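Local coordinates for 6-aminohexanoate-cyclic-dimer hydrolase (Arthrobacter sp., PDB 3A2Q), which hydrolyses the cyclic dimer of 6-aminohexanoate, a by-product of nylon-6 manufacture, to the linear dimer as a member of the amidase family, at residues Val268-Leu273 with Gly304-Leu309; Leu386-Arg391 with Ala423-Phe428; Ser85-Met90 with Asp338-Thr343. The protein carries 1 engineered substitution. One frame throughout, in Å; residues are numbered along the deposited sequence.

Contact 1. Residues Val268-Leu273 with Gly304-Leu309; sequences VGDFAL and GDRSFL
Arg306 reaches across to Asp270 in an end-on, bidentate salt bridge at the surface of the amidase fold, joining the loop after strand 259-262 to the turn that leads into helix 308-331. Of the charged bonds, NH1 of Arg306 reaches Asp270 OD2 at 2.8 Å and NH2 of Arg306 reaches OD1 of Asp270 at 3.0 Å. Both are nearly straight, and both enter on the syn side of the carboxylate, whose plane is tilted 28° from the guanidinium. Asn266 ND2 is a second donor to Asp270 OD1. The arginine chain bends at chi3 (-59°), which places NE.

Packing contacts gather round the same guanidinium. Val268 lays CG1 over one face of it, while CG2 of Val268 lies 3.4 Å from Arg306 NH2. The Phe271 ring plane is 12° from that of the guanidinium, but NH2 of Arg306 comes obliquely to CE2 of Phe271, at 3.6 Å. A leucine in place of Arg306 has no guanidinium, and would probably leave the Asp270 carboxylate without its charged mate and Val268 and Phe271 less well packed.

Next to the arginine, Asp305 forms an Asx turn: its OD1 accepts from Ser307 N at 3.1 Å and is also bonded to Ser307 OG.

Contact 2. Residues Leu386-Arg391 with Ala423-Phe428; sequences LPTVTR and AFTVPF
The ring of Phe424 is the main bump here, filling a hollow formed by Leu386, Pro387 and Thr390 where strand 383-387 of the mixed amidase sheet runs out into a loop. Thr390 closes one face of the ring: its CG2 stands over the centre, 3.5 Å from the centroid and only 12° off the normal, a well-centred CH-pi contact. The methyl gets there because CG2 is anti to the carbonyl carbon of Thr390, while OG1 of the same residue is bonded to Gln420 O. At the ring's edge, and near its plane, Pro387 O comes within 3.4 Å of Phe424 CD2; this buried carbonyl has no hydrogen-bonding partner in the model. Pro387 CD lines the hollow next to it, 3.9 Å from CE2 of Phe424.

Leu386 is a smaller bump. Its CD1 approaches Phe424 CD2 at 3.8 Å and sits at the edge of the Phe428 ring, so one methyl bridges two aromatic side chains. Farther along, the methyls of Thr388 and Thr425 meet, CG2 to CG2, at 3.9 Å. Thr425 OG1 instead bonds to O of Ala172, a residue lining a 6-aminohexanoic acid pocket; engineered Ala174, by similarity the acyl-ester position, is about 8 Å from Thr425, side chain to side chain. The backbones are joined through a water that donates to Thr388 O at 2.6 Å and accepts from Phe424 N at 2.9 Å.

Contact 3. Residues Ser85-Met90 with Asp338-Thr343; sequences SSIKGM and DDVEWT
Asp339 lies against Gly89 and Ile87, with its backbone carbonyl as the main point of attachment. Gly89 N, in the first turn of helix 88-93, donates to Asp339 O at 2.8 Å. The bond is almost straight at 172° and arrives in the carbonyl plane, on a lone pair. Lys88 CB packs beside the same oxygen. The loop before helix 342-352 thus supplies an acceptor to the N-terminal end of another helix.

Gly89 has no side chain, and that lets the two backbones close up: Asp339 CB packs 3.7 Å from Gly89 CA, in the space a side chain at Gly89 would need. OD1 of Asp339 also lies by Gly89 CA, but its charge is met by Arg333, and Asp339 OD2 accepts from Thr336 N.

Ile87, at the N-cap position of its helix, has CG2 anti to its backbone N, where it touches Asp339 O. The same methyl meets Val340 CG1 at 3.7 Å, the two side chains running side by side and pointing the same way. At the flank, a water donates both to Ser86 O and to Glu341 OE2.

The chemistry implies a polar join at a helix start: the amide dipoles there would probably favour the Asp339 carbonyl as acceptor, with a small apolar patch beside it.

From the N terminus, 85-90 comes first, at the start of helix 88-93, and waits for its partner until 338-343, so contact 3 closes a loop of 247 residues. Contact 1 opens and closes within that span, joining the loop before helix 275-290 to the turn leading into helix 308-331, which is followed in the chain by helix 342-352. Contact 2 comes after both, linking the end of strand 383-387 to the loop leading into helix 427-431; none cross. In space contacts 1 and 2 are neighbours: Phe271 CZ packs 3.7 Å from Ala423 CB, and Leu273 touches Thr390 and Phe424. Contact 3 stands apart, its centre about 28 Å from that of contact 2.

Contact 1. Residues Val268-Leu273 with Gly304-Leu309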
loop_
_atom_site.group_PDB
_atom_site.type_symbol
_atom_site.label_atom_id
_atom_site.label_comp_id
_atom_site.label_asym_id
_atom_site.label_seq_id
_atom_site.Cartn_x
_atom_site.Cartn_y
_atom_site.Cartn_z
ATOM N N VAL A 268 -3.476 18.031 14.321
ATOM C CA VAL A 268 -4.922 18.176 14.429
ATOM C C VAL A 268 -5.295 18.337 15.905
ATOM O O VAL A 268 -6.262 19.026 16.243
ATOM C CB VAL A 268 -5.650 16.957 13.798
ATOM C CG1 VAL A 268 -7.164 17.135 13.883
ATOM C CG2 VAL A 268 -5.244 16.829 12.329
ATOM N N GLY A 269 -4.503 17.718 16.777
ATOM C CA GLY A 269 -4.737 17.827 18.207
ATOM C C GLY A 269 -5.879 17.006 18.771
ATOM O O GLY A 269 -6.291 17.229 19.918
ATOM N N ASP A 270 -6.383 16.048 17.990
ATOM C CA ASP A 270 -7.486 15.214 18.444
ATOM C C ASP A 270 -7.075 13.881 19.075
ATOM O O ASP A 270 -7.919 13.073 19.459
ATOM C CB ASP A 270 -8.504 15.012 17.307
ATOM C CG ASP A 270 -7.918 14.340 16.076
ATOM O OD1 ASP A 270 -6.695 14.441 15.823
ATOM O OD2 ASP A 270 -8.713 13.723 15.338
ATOM N N PHE A 271 -5.767 13.664 19.179
ATOM C CA PHE A 271 -5.199 12.484 19.824
ATOM C C PHE A 271 -3.695 12.703 19.906
ATOM O O PHE A 271 -3.139 13.471 19.126
ATOM C CB PHE A 271 -5.545 11.179 19.079
ATOM C CG PHE A 271 -4.992 11.093 17.684
ATOM C CD1 PHE A 271 -3.629 10.907 17.465
ATOM C CD2 PHE A 271 -5.841 11.205 16.586
ATOM C CE1 PHE A 271 -3.118 10.840 16.172
ATOM C CE2 PHE A 271 -5.344 11.139 15.292
ATOM C CZ PHE A 271 -3.977 10.957 15.084
ATOM N N ALA A 272 -3.040 12.051 20.860
ATOM C CA ALA A 272 -1.604 12.226 21.028
ATOM C C ALA A 272 -0.799 11.261 20.174
ATOM O O ALA A 272 -1.054 10.055 20.164
ATOM C CB ALA A 272 -1.226 12.062 22.502
ATOM N N LEU A 273 0.174 11.793 19.449
ATOM C CA LEU A 273 1.015 10.946 18.625
ATOM C C LEU A 273 1.825 10.052 19.564
ATOM O O LEU A 273 2.420 10.533 20.534
ATOM C CB LEU A 273 1.965 11.799 17.777
ATOM C CG LEU A 273 3.026 11.034 16.978
ATOM C CD1 LEU A 273 2.345 10.144 15.944
ATOM C CD2 LEU A 273 3.961 12.024 16.298
ATOM N N GLY A 304 -3.056 20.445 9.883
ATOM C CA GLY A 304 -3.725 20.685 11.150
ATOM C C GLY A 304 -5.232 20.601 11.005
ATOM O O GLY A 304 -5.979 20.747 11.973
ATOM N N ASP A 305 -5.680 20.348 9.780
ATOM C CA ASP A 305 -7.102 20.263 9.481
ATOM C C ASP A 305 -7.440 18.930 8.821
ATOM O O ASP A 305 -6.748 18.483 7.901
ATOM C CB ASP A 305 -7.485 21.442 8.568
ATOM C CG ASP A 305 -8.906 21.355 8.038
ATOM O OD1 ASP A 305 -9.839 21.106 8.830
ATOM O OD2 ASP A 305 -9.089 21.555 6.819
ATOM N N ARG A 306 -8.481 18.270 9.313
ATOM C CA ARG A 306 -8.888 17.006 8.719
ATOM C C ARG A 306 -10.373 17.074 8.374
ATOM O O ARG A 306 -11.047 16.051 8.275
ATOM C CB ARG A 306 -8.608 15.827 9.658
ATOM C CG ARG A 306 -8.316 14.531 8.902
ATOM C CD ARG A 306 -8.194 13.326 9.803
ATOM N NE ARG A 306 -7.134 13.475 10.797
ATOM C CZ ARG A 306 -7.345 13.583 12.105
ATOM N NH1 ARG A 306 -8.582 13.557 12.584
ATOM N NH2 ARG A 306 -6.318 13.712 12.937
ATOM N N SER A 307 -10.870 18.292 8.181
ATOM C CA SER A 307 -12.274 18.510 7.832
ATOM C C SER A 307 -12.644 17.762 6.558
ATOM O O SER A 307 -13.765 17.281 6.404
ATOM C CB SER A 307 -12.541 20.002 7.624
ATOM O OG SER A 307 -12.345 20.723 8.823
ATOM N N PHE A 308 -11.683 17.667 5.648
ATOM C CA PHE A 308 -11.881 16.998 4.369
ATOM C C PHE A 308 -12.305 15.540 4.499
ATOM O O PHE A 308 -12.961 14.999 3.605
ATOM C CB PHE A 308 -10.583 17.060 3.557
ATOM C CG PHE A 308 -9.490 16.167 4.091
ATOM C CD1 PHE A 308 -9.437 14.823 3.734
ATOM C CD2 PHE A 308 -8.532 16.665 4.966
ATOM C CE1 PHE A 308 -8.443 13.984 4.243
ATOM C CE2 PHE A 308 -7.533 15.837 5.481
ATOM C CZ PHE A 308 -7.489 14.494 5.118
ATOM N N LEU A 309 -11.925 14.896 5.601
ATOM C CA LEU A 309 -12.254 13.490 5.777
ATOM C C LEU A 309 -13.754 13.227 5.725
ATOM O O LEU A 309 -14.185 12.148 5.311
ATOM C CB LEU A 309 -11.668 12.953 7.088
ATOM C CG LEU A 309 -11.502 11.427 7.141
ATOM C CD1 LEU A 309 -10.607 10.959 5.992
ATOM C CD2 LEU A 309 -10.897 11.021 8.470
#

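Contact 2. Residues Leu386-Arg391 with Ala423-Phe428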
loop_
_atom_site.group_PDB
_atom_site.type_symbol
_atom_site.label_atom_id
_atom_site.label_comp_id
_atom_site.label_asym_id
_atom_site.label_seq_id
_atom_site.Cartn_x
_atom_site.Cartn_y
_atom_site.Cartn_z
ATOM N N LEU A 386 7.686 12.351 8.647
ATOM C CA LEU A 386 6.732 12.148 9.725
ATOM C C LEU A 386 6.490 10.656 9.894
ATOM O O LEU A 386 6.774 9.871 8.991
ATOM C CB LEU A 386 5.409 12.858 9.418
ATOM C CG LEU A 386 4.515 12.297 8.302
ATOM C CD1 LEU A 386 3.175 13.017 8.335
ATOM C CD2 LEU A 386 5.178 12.463 6.942
ATOM N N PRO A 387 5.988 10.239 11.072
ATOM C CA PRO A 387 5.731 8.809 11.284
ATOM C C PRO A 387 4.706 8.332 10.261
ATOM O O PRO A 387 3.854 9.110 9.843
ATOM C CB PRO A 387 5.173 8.761 12.711
ATOM C CG PRO A 387 5.754 9.986 13.359
ATOM C CD PRO A 387 5.684 11.027 12.276
ATOM N N THR A 388 4.781 7.071 9.844
ATOM C CA THR A 388 3.804 6.576 8.884
ATOM C C THR A 388 2.473 6.390 9.616
ATOM O O THR A 388 1.429 6.805 9.117
ATOM C CB THR A 388 4.246 5.245 8.256
ATOM O OG1 THR A 388 5.525 5.413 7.642
ATOM C CG2 THR A 388 3.247 4.802 7.182
ATOM N N VAL A 389 2.516 5.766 10.793
ATOM C CA VAL A 389 1.303 5.568 11.592
ATOM C C VAL A 389 1.459 6.331 12.907
ATOM O O VAL A 389 2.576 6.694 13.288
ATOM C CB VAL A 389 1.019 4.071 11.859
ATOM C CG1 VAL A 389 0.835 3.345 10.538
ATOM C CG2 VAL A 389 2.145 3.447 12.669
ATOM N N THR A 390 0.353 6.571 13.607
ATOM C CA THR A 390 0.410 7.360 14.839
ATOM C C THR A 390 0.213 6.616 16.152
ATOM O O THR A 390 0.190 7.240 17.217
ATOM C CB THR A 390 -0.624 8.492 14.801
ATOM O OG1 THR A 390 -1.932 7.951 15.042
ATOM C CG2 THR A 390 -0.618 9.172 13.439
ATOM N N ARG A 391 0.083 5.296 16.078
ATOM C CA ARG A 391 -0.131 4.474 17.264
ATOM C C ARG A 391 0.604 3.148 17.186
ATOM O O ARG A 391 1.124 2.766 16.138
ATOM C CB ARG A 391 -1.620 4.172 17.414
ATOM C CG ARG A 391 -2.201 3.485 16.182
ATOM C CD ARG A 391 -3.532 2.811 16.476
ATOM N NE ARG A 391 -3.381 1.717 17.432
ATOM C CZ ARG A 391 -4.401 1.053 17.967
ATOM N NH1 ARG A 391 -5.647 1.372 17.638
ATOM N NH2 ARG A 391 -4.175 0.072 18.832
ATOM N N ALA A 423 -4.330 8.562 9.936
ATOM C CA ALA A 423 -4.328 10.024 10.027
ATOM C C ALA A 423 -3.139 10.715 9.354
ATOM O O ALA A 423 -3.291 11.805 8.804
ATOM C CB ALA A 423 -4.427 10.460 11.489
ATOM N N PHE A 424 -1.962 10.095 9.398
ATOM C CA PHE A 424 -0.772 10.686 8.779
ATOM C C PHE A 424 -0.520 10.221 7.336
ATOM O O PHE A 424 0.440 10.663 6.697
ATOM C CB PHE A 424 0.470 10.384 9.624
ATOM C CG PHE A 424 0.631 11.271 10.833
ATOM C CD1 PHE A 424 -0.439 12.014 11.332
ATOM C CD2 PHE A 424 1.850 11.330 11.499
ATOM C CE1 PHE A 424 -0.296 12.798 12.478
ATOM C CE2 PHE A 424 2.004 12.112 12.644
ATOM C CZ PHE A 424 0.927 12.847 13.134
ATOM N N THR A 425 -1.365 9.334 6.815
ATOM C CA THR A 425 -1.174 8.868 5.445
ATOM C C THR A 425 -2.239 9.400 4.487
ATOM O O THR A 425 -1.941 9.745 3.342
ATOM C CB THR A 425 -1.167 7.319 5.354
ATOM O OG1 THR A 425 -2.265 6.788 6.105
ATOM C CG2 THR A 425 0.145 6.745 5.883
ATOM N N VAL A 426 -3.477 9.490 4.959
ATOM C CA VAL A 426 -4.571 9.938 4.103
ATOM C C VAL A 426 -4.442 11.336 3.475
ATOM O O VAL A 426 -4.919 11.556 2.360
ATOM C CB VAL A 426 -5.937 9.805 4.844
ATOM C CG1 VAL A 426 -6.084 10.876 5.892
ATOM C CG2 VAL A 426 -7.073 9.859 3.845
ATOM N N PRO A 427 -3.786 12.294 4.157
ATOM C CA PRO A 427 -3.686 13.610 3.517
ATOM C C PRO A 427 -3.002 13.561 2.149
ATOM O O PRO A 427 -3.309 14.356 1.265
ATOM C CB PRO A 427 -2.873 14.429 4.522
ATOM C CG PRO A 427 -3.132 13.761 5.824
ATOM C CD PRO A 427 -3.110 12.297 5.465
ATOM N N PHE A 428 -2.079 12.621 1.975
ATOM C CA PHE A 428 -1.343 12.523 0.724
ATOM C C PHE A 428 -2.047 11.741 -0.371
ATOM O O PHE A 428 -1.623 11.768 -1.526
ATOM C CB PHE A 428 0.058 12.008 1.042
ATOM C CG PHE A 428 0.711 12.809 2.126
ATOM C CD1 PHE A 428 1.025 14.152 1.904
ATOM C CD2 PHE A 428 0.827 12.301 3.415
ATOM C CE1 PHE A 428 1.429 14.978 2.949
ATOM C CE2 PHE A 428 1.231 13.121 4.470
ATOM C CZ PHE A 428 1.530 14.464 4.236
HETATM O O HOH W 1 -1.028 7.351 9.609
#

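Contact 3. Residues Ser85-Met90 with Asp338-Thr343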
loop_
_atom_site.group_PDB
_atom_site.type_symbol
_atom_site.label_atom_id
_atom_site.label_comp_id
_atom_site.label_asym_id
_atom_site.label_seq_id
_atom_site.Cartn_x
_atom_site.Cartn_y
_atom_site.Cartn_z
ATOM N N SER A 85 -12.100 -10.102 -3.874
ATOM C CA SER A 85 -12.115 -8.762 -3.296
ATOM C C SER A 85 -12.583 -8.917 -1.854
ATOM O O SER A 85 -13.074 -7.971 -1.236
ATOM C CB SER A 85 -13.077 -7.846 -4.053
ATOM O OG SER A 85 -12.585 -7.556 -5.347
ATOM N N SER A 86 -12.425 -10.132 -1.339
ATOM C CA SER A 86 -12.827 -10.489 0.017
ATOM C C SER A 86 -14.302 -10.265 0.315
ATOM O O SER A 86 -14.683 -9.914 1.434
ATOM C CB SER A 86 -11.955 -9.769 1.046
ATOM O OG SER A 86 -10.676 -10.381 1.096
ATOM N N ILE A 87 -15.130 -10.470 -0.703
ATOM C CA ILE A 87 -16.575 -10.347 -0.550
ATOM C C ILE A 87 -17.085 -11.782 -0.415
ATOM O O ILE A 87 -16.839 -12.614 -1.287
ATOM C CB ILE A 87 -17.233 -9.692 -1.783
ATOM C CG1 ILE A 87 -16.665 -8.286 -1.991
ATOM C CG2 ILE A 87 -18.743 -9.620 -1.582
ATOM C CD1 ILE A 87 -17.204 -7.572 -3.224
ATOM N N LYS A 88 -17.769 -12.074 0.687
ATOM C CA LYS A 88 -18.292 -13.416 0.923
ATOM C C LYS A 88 -19.072 -13.909 -0.294
ATOM O O LYS A 88 -18.762 -14.957 -0.858
ATOM C CB LYS A 88 -19.194 -13.413 2.162
ATOM C CG LYS A 88 -19.714 -14.780 2.574
ATOM C CD LYS A 88 -20.530 -14.683 3.857
ATOM C CE LYS A 88 -21.077 -16.038 4.283
ATOM N NZ LYS A 88 -22.026 -16.597 3.281
ATOM N N GLY A 89 -20.071 -13.133 -0.703
ATOM C CA GLY A 89 -20.879 -13.502 -1.852
ATOM C C GLY A 89 -20.083 -13.776 -3.115
ATOM O O GLY A 89 -20.527 -14.534 -3.977
ATOM N N MET A 90 -18.908 -13.162 -3.239
ATOM C CA MET A 90 -18.072 -13.364 -4.419
ATOM C C MET A 90 -17.181 -14.593 -4.290
ATOM O O MET A 90 -16.912 -15.276 -5.274
ATOM C CB MET A 90 -17.198 -12.134 -4.682
ATOM C CG MET A 90 -17.962 -10.901 -5.131
ATOM S SD MET A 90 -18.879 -11.166 -6.665
ATOM C CE MET A 90 -17.542 -11.360 -7.813
ATOM N N ASP A 338 -26.520 -10.129 2.718
ATOM C CA ASP A 338 -25.983 -11.412 3.158
ATOM C C ASP A 338 -24.710 -11.804 2.415
ATOM O O ASP A 338 -24.055 -12.790 2.763
ATOM C CB ASP A 338 -27.036 -12.511 2.978
ATOM C CG ASP A 338 -28.320 -12.219 3.738
ATOM O OD1 ASP A 338 -28.247 -12.001 4.968
ATOM O OD2 ASP A 338 -29.400 -12.208 3.104
ATOM N N ASP A 339 -24.357 -11.028 1.395
ATOM C CA ASP A 339 -23.169 -11.309 0.596
ATOM C C ASP A 339 -21.935 -10.532 1.054
ATOM O O ASP A 339 -20.807 -10.918 0.757
ATOM C CB ASP A 339 -23.446 -10.984 -0.872
ATOM C CG ASP A 339 -24.548 -11.842 -1.459
ATOM O OD1 ASP A 339 -24.383 -13.078 -1.476
ATOM O OD2 ASP A 339 -25.574 -11.281 -1.901
ATOM N N VAL A 340 -22.157 -9.442 1.779
ATOM C CA VAL A 340 -21.061 -8.604 2.251
ATOM C C VAL A 340 -21.085 -8.435 3.769
ATOM O O VAL A 340 -21.983 -8.941 4.443
ATOM C CB VAL A 340 -21.130 -7.209 1.592
ATOM C CG1 VAL A 340 -21.168 -7.352 0.075
ATOM C CG2 VAL A 340 -22.354 -6.461 2.075
ATOM N N GLU A 341 -20.090 -7.727 4.300
ATOM C CA GLU A 341 -20.004 -7.476 5.732
ATOM C C GLU A 341 -20.972 -6.350 6.084
ATOM O O GLU A 341 -21.292 -5.522 5.234
ATOM C CB GLU A 341 -18.563 -7.106 6.112
ATOM C CG GLU A 341 -17.581 -8.259 5.907
ATOM C CD GLU A 341 -16.166 -7.935 6.359
ATOM O OE1 GLU A 341 -15.970 -6.887 7.009
ATOM O OE2 GLU A 341 -15.253 -8.738 6.067
ATOM N N TRP A 342 -21.441 -6.314 7.328
ATOM C CA TRP A 342 -22.403 -5.291 7.724
ATOM C C TRP A 342 -21.913 -3.861 7.521
ATOM O O TRP A 342 -22.696 -2.973 7.185
ATOM C CB TRP A 342 -22.840 -5.483 9.183
ATOM C CG TRP A 342 -21.792 -5.157 10.200
ATOM C CD1 TRP A 342 -20.802 -5.982 10.658
ATOM C CD2 TRP A 342 -21.622 -3.908 10.882
ATOM N NE1 TRP A 342 -20.029 -5.323 11.585
ATOM C CE2 TRP A 342 -20.509 -4.048 11.740
ATOM C CE3 TRP A 342 -22.304 -2.683 10.851
ATOM C CZ2 TRP A 342 -20.059 -3.007 12.561
ATOM C CZ3 TRP A 342 -21.856 -1.646 11.669
ATOM C CH2 TRP A 342 -20.744 -1.818 12.511
ATOM N N THR A 343 -20.623 -3.630 7.728
ATOM C CA THR A 343 -20.080 -2.288 7.552
ATOM C C THR A 343 -20.263 -1.822 6.110
ATOM O O THR A 343 -20.584 -0.664 5.861
ATOM C CB THR A 343 -18.583 -2.233 7.912
ATOM O OG1 THR A 343 -17.886 -3.285 7.237
ATOM C CG2 THR A 343 -18.392 -2.377 9.413
HETATM O O HOH W 2 -15.593 -10.433 3.996
#